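Local coordinates for protein malate synthase (Haloferax volcanii, PDB 3OYZ) that catalyses the magnesium-dependent Claisen condensation of glyoxylate with acetyl-CoA, giving malate and CoA in the glyoxylate cycle, at residues I127-W130 with K131-D134; I139-E143 with H144-E148; M166-L169 with R170-M173; R213-T216 with S217-A220; T246-A250 with K251-G255. All coordinates share one frame; numbering follows the deposited sequence.

Contact 1 (I127-W130 with K131-D134)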
loop_
_atom_site.group_PDB
_atom_site.type_symbol
_atom_site.label_atom_id
_atom_site.label_comp_id
_atom_site.label_asym_id
_atom_site.label_seq_id
_atom_site.Cartn_x
_atom_site.Cartn_y
_atom_site.Cartn_z
ATOM N N ILE A 127 12.899 -0.273 -14.967
ATOM C CA ILE A 127 14.251 -0.770 -14.738
ATOM C C ILE A 127 15.156 -0.620 -15.971
ATOM O O ILE A 127 16.373 -0.429 -15.837
ATOM C CB ILE A 127 14.151 -2.233 -14.221
ATOM C CG1 ILE A 127 15.528 -2.637 -13.651
ATOM C CG2 ILE A 127 13.723 -3.194 -15.398
ATOM C CD1 ILE A 127 15.669 -1.936 -12.243
ATOM N N ASP A 128 14.606 -0.579 -17.192
ATOM C CA ASP A 128 15.512 -0.457 -18.330
ATOM C C ASP A 128 16.102 0.985 -18.394
ATOM O O ASP A 128 17.242 1.119 -18.819
ATOM C CB ASP A 128 14.809 -0.803 -19.666
ATOM C CG ASP A 128 14.732 -2.334 -19.832
ATOM O OD1 ASP A 128 15.261 -3.117 -18.984
ATOM O OD2 ASP A 128 14.214 -2.805 -20.832
ATOM N N ASP A 129 15.385 1.981 -17.894
ATOM C CA ASP A 129 15.966 3.364 -17.763
ATOM C C ASP A 129 17.046 3.365 -16.659
ATOM O O ASP A 129 18.086 4.044 -16.786
ATOM C CB ASP A 129 14.899 4.367 -17.311
ATOM C CG ASP A 129 15.439 5.833 -17.228
ATOM O OD1 ASP A 129 16.006 6.320 -18.253
ATOM O OD2 ASP A 129 15.399 6.403 -16.105
ATOM N N TRP A 130 16.851 2.638 -15.556
ATOM C CA TRP A 130 17.954 2.525 -14.573
ATOM C C TRP A 130 19.187 1.863 -15.150
ATOM O O TRP A 130 20.324 2.226 -14.799
ATOM C CB TRP A 130 17.593 1.723 -13.278
ATOM C CG TRP A 130 16.375 2.199 -12.514
ATOM C CD1 TRP A 130 15.239 2.797 -12.983
ATOM C CD2 TRP A 130 16.128 1.920 -11.125
ATOM N NE1 TRP A 130 14.316 2.940 -11.978
ATOM C CE2 TRP A 130 14.816 2.362 -10.832
ATOM C CE3 TRP A 130 16.886 1.277 -10.137
ATOM C CZ2 TRP A 130 14.243 2.273 -9.550
ATOM C CZ3 TRP A 130 16.300 1.149 -8.835
ATOM C CH2 TRP A 130 15.012 1.679 -8.564
ATOM N N LYS A 131 19.032 0.909 -16.065
ATOM C CA LYS A 131 20.199 0.248 -16.644
ATOM C C LYS A 131 20.874 1.335 -17.519
ATOM O O LYS A 131 22.066 1.246 -17.764
ATOM C CB LYS A 131 19.724 -0.886 -17.572
ATOM C CG LYS A 131 19.158 -2.040 -16.678
ATOM C CD LYS A 131 18.620 -3.218 -17.569
ATOM C CE LYS A 131 17.940 -4.277 -16.635
ATOM N NZ LYS A 131 17.101 -5.099 -17.582
ATOM N N LYS A 132 20.136 2.249 -18.127
ATOM C CA LYS A 132 20.863 3.282 -18.989
ATOM C C LYS A 132 21.780 4.153 -18.088
ATOM O O LYS A 132 22.889 4.462 -18.484
ATOM C CB LYS A 132 19.843 4.248 -19.599
ATOM C CG LYS A 132 18.996 3.537 -20.690
ATOM C CD LYS A 132 17.844 4.439 -21.132
ATOM C CE LYS A 132 17.010 3.646 -22.179
ATOM N NZ LYS A 132 15.838 4.486 -22.643
ATOM N N ALA A 133 21.336 4.530 -16.891
ATOM C CA ALA A 133 22.192 5.360 -16.041
ATOM C C ALA A 133 23.373 4.464 -15.628
ATOM O O ALA A 133 24.557 4.882 -15.711
ATOM C CB ALA A 133 21.403 5.878 -14.819
ATOM N N ASP A 134 23.103 3.241 -15.153
ATOM C CA ASP A 134 24.169 2.312 -14.850
ATOM C C ASP A 134 25.258 2.188 -15.907
ATOM O O ASP A 134 26.486 2.128 -15.602
ATOM C CB ASP A 134 23.642 0.903 -14.517
ATOM C CG ASP A 134 24.755 -0.092 -14.367
ATOM O OD1 ASP A 134 25.479 -0.006 -13.355
ATOM O OD2 ASP A 134 24.947 -1.012 -15.194
HETATM O O HOH W 1 14.619 6.131 -20.532
#
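Lys-131 NZ is gripped by two carboxylates. Within the first turns of helix 127-143 it forms a salt bridge with Asp-128, NZ to OD1 3.0 Å; the second carboxylate is that of Glu-172 on helix 169-174. Helix 127-143 is the crossover of a beta-alpha-beta unit in the TIM barrel, between strands 118-121 and 152-157. The lysine chain is extended beyond CG and runs beside Asp-128, pointing the same way. Its ammonium meets Asp-128 OD1 nearly along the C-O axis. On the way Lys-131 CE passes Ile-127 CG1 at 4.2 Å. With an alanine here, Asp-128 would probably lose its mate and Glu-172 one of its two lysines. Ile-127 turns its CG1 branch anti to the backbone N (chi1 -166°), which lays CD1 over one face of the Trp-130 ring, 3.9 Å above its plane and toward the rim. The backbone bonds follow the i to i+4 pattern; the straightest, Asp-134 N to Trp-130 O, measures 3.0 Å. Asp-129 OD2 is held by Trp-87 and the backbone N of Gly-125. Asp-129 OD1 accepts from a water at 2.7 Å, and that water accepts in turn from Lys-132 NZ at 2.9 Å.

Contact 2 (I139-E143 with H144-E148)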
loop_
_atom_site.group_PDB
_atom_site.type_symbol
_atom_site.label_atom_id
_atom_site.label_comp_id
_atom_site.label_asym_id
_atom_site.label_seq_id
_atom_site.Cartn_x
_atom_site.Cartn_y
_atom_site.Cartn_z
ATOM N N ILE A 139 30.749 3.484 -18.010
ATOM C CA ILE A 139 31.618 4.214 -18.978
ATOM C C ILE A 139 32.519 5.265 -18.284
ATOM O O ILE A 139 33.720 5.258 -18.549
ATOM C CB ILE A 139 30.773 4.823 -20.080
ATOM C CG1 ILE A 139 30.362 3.687 -21.067
ATOM C CG2 ILE A 139 31.547 5.918 -20.873
ATOM C CD1 ILE A 139 29.163 4.118 -21.912
ATOM N N VAL A 140 31.964 6.129 -17.441
ATOM C CA VAL A 140 32.739 7.085 -16.627
ATOM C C VAL A 140 33.876 6.451 -15.876
ATOM O O VAL A 140 35.026 6.940 -16.003
ATOM C CB VAL A 140 31.814 7.866 -15.669
ATOM C CG1 VAL A 140 32.643 8.557 -14.603
ATOM C CG2 VAL A 140 30.907 8.770 -16.462
ATOM N N GLU A 141 33.611 5.406 -15.085
ATOM C CA GLU A 141 34.636 4.590 -14.447
ATOM C C GLU A 141 35.779 4.142 -15.345
ATOM O O GLU A 141 36.981 4.299 -15.026
ATOM C CB GLU A 141 34.089 3.384 -13.653
ATOM C CG GLU A 141 33.227 3.889 -12.479
ATOM C CD GLU A 141 32.333 2.781 -11.875
ATOM O OE1 GLU A 141 32.050 1.755 -12.560
ATOM O OE2 GLU A 141 31.875 2.959 -10.727
ATOM N N HIS A 142 35.403 3.536 -16.461
ATOM C CA HIS A 142 36.421 3.034 -17.375
ATOM C C HIS A 142 37.186 4.201 -18.038
ATOM O O HIS A 142 38.392 4.108 -18.206
ATOM C CB HIS A 142 35.832 2.093 -18.432
ATOM C CG HIS A 142 35.605 0.701 -17.903
ATOM N ND1 HIS A 142 36.484 -0.334 -18.129
ATOM C CD2 HIS A 142 34.675 0.221 -17.040
ATOM C CE1 HIS A 142 36.054 -1.420 -17.502
ATOM N NE2 HIS A 142 34.963 -1.101 -16.822
ATOM N N GLU A 143 36.518 5.272 -18.407
ATOM C CA GLU A 143 37.147 6.390 -19.098
ATOM C C GLU A 143 38.191 7.028 -18.146
ATOM O O GLU A 143 39.177 7.576 -18.626
ATOM C CB GLU A 143 36.151 7.464 -19.534
ATOM C CG GLU A 143 35.360 7.044 -20.764
ATOM C CD GLU A 143 36.276 6.721 -21.955
ATOM O OE1 GLU A 143 37.095 7.622 -22.271
ATOM O OE2 GLU A 143 36.216 5.606 -22.549
ATOM N N HIS A 144 38.070 6.881 -16.830
ATOM C CA HIS A 144 38.869 7.716 -15.926
ATOM C C HIS A 144 39.697 6.808 -15.041
ATOM O O HIS A 144 40.191 7.260 -14.018
ATOM C CB HIS A 144 38.001 8.646 -15.070
ATOM C CG HIS A 144 37.555 9.867 -15.801
ATOM N ND1 HIS A 144 38.303 10.419 -16.816
ATOM C CD2 HIS A 144 36.468 10.665 -15.671
ATOM C CE1 HIS A 144 37.676 11.468 -17.319
ATOM N NE2 HIS A 144 36.568 11.651 -16.628
ATOM N N GLY A 145 39.826 5.550 -15.441
ATOM C CA GLY A 145 40.478 4.505 -14.675
ATOM C C GLY A 145 40.082 4.324 -13.224
ATOM O O GLY A 145 40.914 3.940 -12.393
ATOM N N LEU A 146 38.816 4.569 -12.895
ATOM C CA LEU A 146 38.329 4.195 -11.567
ATOM C C LEU A 146 38.016 2.715 -11.481
ATOM O O LEU A 146 37.774 2.077 -12.513
ATOM C CB LEU A 146 37.091 5.015 -11.190
ATOM C CG LEU A 146 37.263 6.476 -11.592
ATOM C CD1 LEU A 146 35.962 7.187 -11.391
ATOM C CD2 LEU A 146 38.347 7.163 -10.652
ATOM N N ASP A 147 37.981 2.139 -10.283
ATOM C CA ASP A 147 37.640 0.723 -10.236
ATOM C C ASP A 147 36.162 0.547 -10.672
ATOM O O ASP A 147 35.300 1.382 -10.365
ATOM C CB ASP A 147 37.819 0.155 -8.836
ATOM C CG ASP A 147 39.283 0.065 -8.406
ATOM O OD1 ASP A 147 40.164 -0.470 -9.129
ATOM O OD2 ASP A 147 39.517 0.449 -7.241
ATOM N N GLU A 148 35.903 -0.480 -11.476
ATOM C CA GLU A 148 34.520 -0.795 -11.832
ATOM C C GLU A 148 33.608 -0.911 -10.604
ATOM O O GLU A 148 33.969 -1.565 -9.615
ATOM C CB GLU A 148 34.446 -2.082 -12.667
ATOM C CG GLU A 148 33.081 -2.168 -13.405
ATOM C CD GLU A 148 33.060 -3.279 -14.449
ATOM O OE1 GLU A 148 33.198 -2.959 -15.645
ATOM O OE2 GLU A 148 32.988 -4.466 -14.070
#
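His-142 reaches from the last turn of its helix to Glu-148. Its CB starts out away from the 144-148 segment, but CG lies beside the backbone N (chi1 -80°), and its ring ends near the loop. His-142 CD2 and CE1 flank the contact, 3.8 Å and 3.7 Å from Glu-148 OE1. His-142 NE2, at the tip, donates to Glu-148 OE1 at 2.8 Å. The oxygen sits near the ring plane, at the imidazole edge. It is met on its anti side, with the donor 34° out of the carboxylate plane. Ring and carboxylate planes are 53° apart, which makes this an oblique His-carboxylate hydrogen bond. It spans the C-terminal end of helix 127-143 and the loop that leads into strand 152-157 of the barrel. His-144 is the first residue to leave helical angles, and Gly-145 follows with positive phi. Leu-146 N then turns back to Glu-141 O at 2.8 Å, in the carbonyl plane. A weak bond from Gly-145 N to His-142 O accompanies it. Leu-146 CB lies over the same turn, 3.9 Å from Glu-141 O. The buried Glu-141 carboxylate lies under the loop: CD is 3.6 Å from Asp-147 O. Its OE2 pairs with Arg-182 and the backbone N of Leu-151, and its OE1 takes the N-H of Gly-149. His-144 NE2 is bonded to Leu-103 O on the neighbouring helix 92-105.

Contact 3 (M166-L169 with R170-M173). With K (potassium ion), chain E.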
loop_
_atom_site.group_PDB
_atom_site.type_symbol
_atom_site.label_atom_id
_atom_site.label_comp_id
_atom_site.label_asym_id
_atom_site.label_seq_id
_atom_site.Cartn_x
_atom_site.Cartn_y
_atom_site.Cartn_z
ATOM N N MET A 166 10.864 -1.040 -8.514
ATOM C CA MET A 166 11.609 -1.549 -7.325
ATOM C C MET A 166 11.198 -3.005 -7.053
ATOM O O MET A 166 11.965 -3.731 -6.398
ATOM C CB MET A 166 11.364 -0.704 -6.061
ATOM C CG MET A 166 11.940 0.677 -6.109
ATOM S SD MET A 166 11.625 1.557 -4.557
ATOM C CE MET A 166 9.929 2.088 -4.710
ATOM N N GLY A 167 10.081 -3.466 -7.631
ATOM C CA GLY A 167 9.546 -4.832 -7.386
ATOM C C GLY A 167 10.480 -5.972 -7.811
ATOM O O GLY A 167 10.464 -7.059 -7.207
ATOM N N ASP A 168 11.303 -5.801 -8.852
ATOM C CA ASP A 168 12.079 -6.934 -9.320
ATOM C C ASP A 168 13.611 -6.645 -9.301
ATOM O O ASP A 168 14.390 -7.228 -10.073
ATOM C CB ASP A 168 11.578 -7.373 -10.705
ATOM C CG ASP A 168 12.039 -8.778 -11.094
ATOM O OD1 ASP A 168 12.203 -9.636 -10.186
ATOM O OD2 ASP A 168 12.316 -8.993 -12.297
ATOM N N LEU A 169 14.038 -5.745 -8.417
ATOM C CA LEU A 169 15.360 -5.194 -8.484
ATOM C C LEU A 169 16.348 -6.268 -8.159
ATOM O O LEU A 169 17.401 -6.341 -8.795
ATOM C CB LEU A 169 15.456 -4.076 -7.431
ATOM C CG LEU A 169 16.425 -2.926 -7.378
ATOM C CD1 LEU A 169 16.627 -2.463 -8.798
ATOM C CD2 LEU A 169 15.820 -1.839 -6.484
ATOM N N ARG A 170 16.049 -7.105 -7.159
ATOM C CA ARG A 170 17.014 -8.153 -6.807
ATOM C C ARG A 170 17.471 -9.007 -7.986
ATOM O O ARG A 170 18.665 -9.257 -8.181
ATOM C CB ARG A 170 16.450 -9.049 -5.658
ATOM C CG ARG A 170 17.354 -10.203 -5.227
ATOM C CD ARG A 170 16.507 -11.295 -4.447
ATOM N NE ARG A 170 15.618 -11.957 -5.440
ATOM C CZ ARG A 170 14.309 -12.175 -5.262
ATOM N NH1 ARG A 170 13.773 -11.871 -4.094
ATOM N NH2 ARG A 170 13.516 -12.598 -6.248
ATOM N N ASP A 171 16.568 -9.590 -8.756
ATOM C CA ASP A 171 17.043 -10.353 -9.874
ATOM C C ASP A 171 17.569 -9.513 -11.079
ATOM O O ASP A 171 18.383 -10.005 -11.813
ATOM C CB ASP A 171 15.843 -11.157 -10.340
ATOM C CG ASP A 171 15.491 -12.312 -9.313
ATOM O OD1 ASP A 171 16.271 -12.647 -8.395
ATOM O OD2 ASP A 171 14.390 -12.868 -9.447
ATOM N N GLU A 172 17.043 -8.318 -11.341
ATOM C CA GLU A 172 17.629 -7.470 -12.395
ATOM C C GLU A 172 19.066 -7.092 -12.019
ATOM O O GLU A 172 19.944 -7.235 -12.892
ATOM C CB GLU A 172 16.855 -6.149 -12.523
ATOM C CG GLU A 172 15.437 -6.428 -13.133
ATOM C CD GLU A 172 15.434 -6.763 -14.617
ATOM O OE1 GLU A 172 16.395 -6.710 -15.428
ATOM O OE2 GLU A 172 14.341 -7.135 -15.046
ATOM N N MET A 173 19.352 -6.769 -10.752
ATOM C CA MET A 173 20.719 -6.463 -10.345
ATOM C C MET A 173 21.650 -7.636 -10.504
ATOM O O MET A 173 22.864 -7.436 -10.559
ATOM C CB MET A 173 20.854 -6.001 -8.867
ATOM C CG MET A 173 19.994 -4.795 -8.473
ATOM S SD MET A 173 20.059 -4.419 -6.645
ATOM C CE MET A 173 21.626 -5.199 -6.302
HETATM K K K E . 24.756 -6.994 -12.231
HETATM O O HOH W 2 13.732 -9.779 -7.873
HETATM O O HOH W 3 11.805 -6.774 -14.172
HETATM O O HOH W 4 14.561 -10.204 -13.680
HETATM O O HOH W 5 12.733 -12.007 -11.421
HETATM O O HOH W 6 26.876 -8.674 -12.034
#
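Asp-168 and Glu-172 are joined first by backbone. Glu-172 N donates to Asp-168 O at 3.1 Å, and Met-173 N to Leu-169 O at 2.8 Å; both bonds are nearly straight and open helix 169-174. Asp-168 stands at the N-cap position, but its side chain makes no capping bond. Apolar contact comes from Leu-169, whose CG meets Met-173 SD at 4.0 Å as the two chains cross obliquely. A chi1 of -56° sets Met-173 CG against Leu-169 O, and the extended chi2 carries SD on to Leu-169 CG. An alanine in its place would probably strip Leu-169 of this cover and open a gap beside Ala-223 of helix 210-223. Like charges also gather here. Asp-168 OD2 is 3.9 Å from Glu-172 OE2, with the carboxylate planes about perpendicular, and a water donates to both oxygens. A second water links Asp-168 OD1 to Asp-171 N. Among opposite charges, Arg-170 NE donates to Asp-171 OD1 at 3.1 Å; the oxygen lies in the guanidinium plane, but NE is above the carboxylate plane. Arg-170 NH1 pairs with Glu-161 of the second subunit, and Glu-172 OE1 has Lys-175 as a second lysine. Separately, Met-173 O binds potassium at 2.6 Å, completed in part by Lys-175, Asn-178 and Glu-181. The carboxylate cluster is consistent with a halophilic surface, where the bridging waters and Arg-170 probably ease the repulsion.

Contact 4 (R213-T216 with S217-A220). With K (potassium ion), chain F.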
loop_
_atom_site.group_PDB
_atom_site.type_symbol
_atom_site.label_atom_id
_atom_site.label_comp_id
_atom_site.label_asym_id
_atom_site.label_seq_id
_atom_site.Cartn_x
_atom_site.Cartn_y
_atom_site.Cartn_z
ATOM N N ARG A 213 6.180 5.325 0.578
ATOM C CA ARG A 213 7.241 5.186 1.554
ATOM C C ARG A 213 7.336 3.745 2.023
ATOM O O ARG A 213 8.446 3.216 2.060
ATOM C CB ARG A 213 6.939 6.150 2.728
ATOM C CG ARG A 213 7.114 7.640 2.369
ATOM C CD ARG A 213 6.979 8.490 3.662
ATOM N NE ARG A 213 5.577 8.767 3.915
ATOM C CZ ARG A 213 4.925 8.715 5.070
ATOM N NH1 ARG A 213 5.506 8.450 6.245
ATOM N NH2 ARG A 213 3.646 9.057 5.029
ATOM N N HIS A 214 6.183 3.095 2.218
ATOM C CA HIS A 214 6.162 1.665 2.449
ATOM C C HIS A 214 6.892 0.874 1.351
ATOM O O HIS A 214 7.779 0.053 1.641
ATOM C CB HIS A 214 4.759 1.074 2.631
ATOM C CG HIS A 214 4.765 -0.418 2.785
ATOM N ND1 HIS A 214 4.906 -1.037 4.020
ATOM C CD2 HIS A 214 4.706 -1.413 1.871
ATOM C CE1 HIS A 214 4.824 -2.348 3.856
ATOM N NE2 HIS A 214 4.745 -2.609 2.561
ATOM N N ASN A 215 6.508 1.108 0.111
ATOM C CA ASN A 215 7.147 0.418 -1.036
ATOM C C ASN A 215 8.626 0.699 -1.264
ATOM O O ASN A 215 9.338 -0.219 -1.675
ATOM C CB ASN A 215 6.348 0.730 -2.303
ATOM C CG ASN A 215 4.894 0.223 -2.193
ATOM O OD1 ASN A 215 4.531 -0.560 -1.286
ATOM N ND2 ASN A 215 4.029 0.851 -2.960
ATOM N N THR A 216 9.087 1.912 -0.903
ATOM C CA THR A 216 10.504 2.271 -1.089
ATOM C C THR A 216 11.291 1.617 0.056
ATOM O O THR A 216 12.299 0.992 -0.154
ATOM C CB THR A 216 10.641 3.766 -0.976
ATOM O OG1 THR A 216 9.788 4.291 -2.020
ATOM C CG2 THR A 216 12.182 4.152 -1.214
ATOM N N SER A 217 10.709 1.618 1.247
ATOM C CA SER A 217 11.317 0.840 2.337
ATOM C C SER A 217 11.424 -0.665 2.097
ATOM O O SER A 217 12.493 -1.266 2.295
ATOM C CB SER A 217 10.611 1.176 3.668
ATOM O OG SER A 217 11.149 0.263 4.660
ATOM N N ARG A 218 10.347 -1.306 1.591
ATOM C CA ARG A 218 10.334 -2.690 1.148
ATOM C C ARG A 218 11.321 -2.953 0.049
ATOM O O ARG A 218 12.108 -3.913 0.111
ATOM C CB ARG A 218 8.881 -3.027 0.666
ATOM C CG ARG A 218 8.784 -4.379 -0.014
ATOM C CD ARG A 218 7.311 -4.449 -0.391
ATOM N NE ARG A 218 7.089 -3.671 -1.609
ATOM C CZ ARG A 218 5.917 -3.501 -2.209
ATOM N NH1 ARG A 218 4.824 -4.070 -1.720
ATOM N NH2 ARG A 218 5.903 -2.903 -3.393
ATOM N N GLY A 219 11.357 -2.049 -0.920
ATOM C CA GLY A 219 12.232 -2.283 -2.058
ATOM C C GLY A 219 13.699 -2.295 -1.581
ATOM O O GLY A 219 14.515 -3.096 -2.065
ATOM N N ALA A 220 14.030 -1.359 -0.688
ATOM C CA ALA A 220 15.405 -1.331 -0.202
ATOM C C ALA A 220 15.758 -2.534 0.618
ATOM O O ALA A 220 16.839 -3.124 0.454
ATOM C CB ALA A 220 15.618 -0.032 0.665
HETATM K K K F . 13.691 -0.582 5.056
HETATM O O HOH W 7 8.952 -2.428 -3.358
#
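Helix 210-223 of the TIM barrel packs against strands 183-188 and 226-229, and this contact covers two of its turns. On its subunit-facing side Arg-218 and Asn-215 lie side by side, pointing the same way. Asn-215 OD1 sits over one face of the guanidinium, 3.4 Å from Arg-218 CZ. Amide and guanidinium lie nearly parallel, their planes only 13° apart, and OD1 to NH2 has too poor an angle for a hydrogen bond. The bend in the arginine at chi3 (80°) brings NE back to the helix. There a water accepts from Arg-218 NE at 2.8 Å and donates to Asn-215 O at 2.8 Å. That carbonyl, Asn-215 O, also takes Gly-219 N at 2.8 Å. A side chain at Gly-219 would come tightly against it. Asn-215 ND2 is held by Glu-163 of its own chain, whereas His-214 NE2 and Arg-218 NH1 both reach Glu-163 of the second subunit. Ser-217 works on another side of the helix. Ser-217 OG, anti to the backbone N (chi1 173°), binds potassium at 2.7 Å, and Ser-217 O binds the same ion at 3.1 Å. OG is also hydrogen-bonded to Lys-251 O, while Ser-221, Gly-252 and Met-197 of the second subunit add further potassium ligands. A barrel helix with one side on the strands and polar groups turned to a neighbouring subunit suits the trimeric TIM-barrel assembly seen here.

Contact 5 (T246-A250 with K251-G255). With K (potassium ion), chain F.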
loop_
_atom_site.group_PDB
_atom_site.type_symbol
_atom_site.label_atom_id
_atom_site.label_comp_id
_atom_site.label_asym_id
_atom_site.label_seq_id
_atom_site.Cartn_x
_atom_site.Cartn_y
_atom_site.Cartn_z
ATOM N N THR A 246 9.217 10.285 12.654
ATOM C CA THR A 246 8.707 9.199 13.474
ATOM C C THR A 246 7.794 8.297 12.657
ATOM O O THR A 246 7.922 7.088 12.787
ATOM C CB THR A 246 7.924 9.735 14.674
ATOM O OG1 THR A 246 8.838 10.472 15.490
ATOM C CG2 THR A 246 7.352 8.583 15.446
ATOM N N ASP A 247 6.884 8.873 11.875
ATOM C CA ASP A 247 6.047 8.062 10.976
ATOM C C ASP A 247 6.884 7.225 9.972
ATOM O O ASP A 247 6.657 6.032 9.845
ATOM C CB ASP A 247 5.113 8.995 10.216
ATOM C CG ASP A 247 3.908 8.258 9.654
ATOM O OD1 ASP A 247 3.011 7.914 10.448
ATOM O OD2 ASP A 247 3.830 7.969 8.441
ATOM N N ASN A 248 7.900 7.814 9.339
ATOM C CA ASN A 248 8.872 7.102 8.498
ATOM C C ASN A 248 9.582 5.958 9.171
ATOM O O ASN A 248 9.605 4.869 8.609
ATOM C CB ASN A 248 9.981 8.008 7.927
ATOM C CG ASN A 248 9.437 9.080 7.046
ATOM O OD1 ASN A 248 8.269 9.028 6.570
ATOM N ND2 ASN A 248 10.277 10.080 6.803
ATOM N N GLN A 249 10.078 6.162 10.388
ATOM C CA GLN A 249 10.877 5.178 11.109
ATOM C C GLN A 249 9.965 3.971 11.372
ATOM O O GLN A 249 10.444 2.830 11.441
ATOM C CB GLN A 249 11.430 5.806 12.416
ATOM C CG GLN A 249 12.575 6.839 12.128
ATOM C CD GLN A 249 12.737 7.910 13.242
ATOM O OE1 GLN A 249 12.209 7.748 14.338
ATOM N NE2 GLN A 249 13.453 8.972 12.955
ATOM N N ALA A 250 8.677 4.191 11.542
ATOM C CA ALA A 250 7.793 3.025 11.782
ATOM C C ALA A 250 7.525 2.201 10.508
ATOM O O ALA A 250 6.986 1.095 10.612
ATOM C CB ALA A 250 6.472 3.425 12.411
ATOM N N LYS A 251 7.932 2.731 9.350
ATOM C CA LYS A 251 7.871 2.031 8.053
ATOM C C LYS A 251 9.246 1.455 7.721
ATOM O O LYS A 251 9.413 0.796 6.707
ATOM C CB LYS A 251 7.475 2.998 6.922
ATOM C CG LYS A 251 6.113 3.695 7.124
ATOM C CD LYS A 251 5.764 4.622 5.972
ATOM C CE LYS A 251 4.283 4.969 5.898
ATOM N NZ LYS A 251 3.496 4.968 7.158
ATOM N N GLY A 252 10.257 1.709 8.555
ATOM C CA GLY A 252 11.610 1.228 8.255
ATOM C C GLY A 252 12.371 2.172 7.322
ATOM O O GLY A 252 13.390 1.825 6.726
ATOM N N MET A 253 11.859 3.376 7.139
ATOM C CA MET A 253 12.564 4.379 6.341
ATOM C C MET A 253 13.278 5.341 7.305
ATOM O O MET A 253 12.672 6.232 7.888
ATOM C CB MET A 253 11.560 5.122 5.460
ATOM C CG MET A 253 12.117 6.228 4.574
ATOM S SD MET A 253 10.748 6.830 3.479
ATOM C CE MET A 253 11.191 5.674 2.180
ATOM N N LEU A 254 14.555 5.099 7.555
ATOM C CA LEU A 254 15.184 5.720 8.745
ATOM C C LEU A 254 15.932 6.973 8.353
ATOM O O LEU A 254 16.491 7.647 9.224
ATOM C CB LEU A 254 16.133 4.721 9.420
ATOM C CG LEU A 254 15.545 3.374 9.848
ATOM C CD1 LEU A 254 16.548 2.429 10.550
ATOM C CD2 LEU A 254 14.238 3.460 10.681
ATOM N N GLY A 255 16.039 7.276 7.063
ATOM C CA GLY A 255 16.697 8.496 6.613
ATOM C C GLY A 255 15.722 9.482 6.022
ATOM O O GLY A 255 14.637 9.077 5.570
HETATM K K K F . 13.691 -0.582 5.056
HETATM O O HOH W 8 4.082 4.628 9.873
HETATM O O HOH W 9 1.460 6.806 7.729
HETATM O O HOH W 10 12.836 9.378 8.117
HETATM O O HOH W 11 14.348 9.594 10.384
#
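Asn-248 O takes two backbone N-H groups at the end of helix 238-249, from Met-253 at 3.1 Å and from Lys-251 at 2.8 Å, on opposite faces of its carbonyl plane. The Met-253 bond, together with Gly-252 N to Gln-249 O, forms a Schellman motif, and a type I beta turn runs from Gln-249 to Gly-252. The turn leads into strand 255-258 of the TIM barrel. Gly-252 has positive phi (84°), and a CB there would run into the carbonyl before it and crowd the potassium ion. That ion, shared with Ser-217, is bound by Gly-252 O at 2.9 Å. Lys-251 reaches back one turn and crosses Asp-247 obliquely. Lys-251 NZ meets Asp-247 OD2 from above the carboxylate plane, but this salt bridge is long, 3.3 Å, and rests on one of two conformers. In that conformer one water joins the same two atoms, and another links NZ to Asp-247 O; these links are equally doubtful. Arg-213 also grips Asp-247 OD2 and adds a bond to Asn-248 OD1, so both side chains are tied to helix 210-223. Met-253 CB packs on Asn-248 CB at 4.1 Å, while the rest of its side chain packs on Arg-213 and Thr-216 of that helix. With CG swung anti to the carbonyl carbon (chi1 -56°), Leu-254 brings CD2 alongside Gln-249, 3.8 Å from its CA. Gln-249 NE2 is held by Ser-270. The same NE2 donates to a water at 2.8 Å, which donates in turn to Leu-254 O at 3.1 Å.

Overall arrangement
The five contacts follow in series along the chain; none nests in or crosses another. Contact 1 opens helix 127-143, and contact 2 closes the same helix into the loop before strand 152-157, their centres 18 Å apart. Contact 3 starts helix 169-174 and leans on contact 1, where Leu-169 packs on Ile-127 and Trp-130. Contact 4 lies within helix 210-223 and meets contact 3 where Met-166 CE touches Thr-216 OG1. Contact 5 turns helix 238-249 toward strand 255-258. Contacts 4 and 5 share one potassium ion. Contacts 3, 4 and 5 all touch the second subunit, joining the outer layer of the barrel to the trimer.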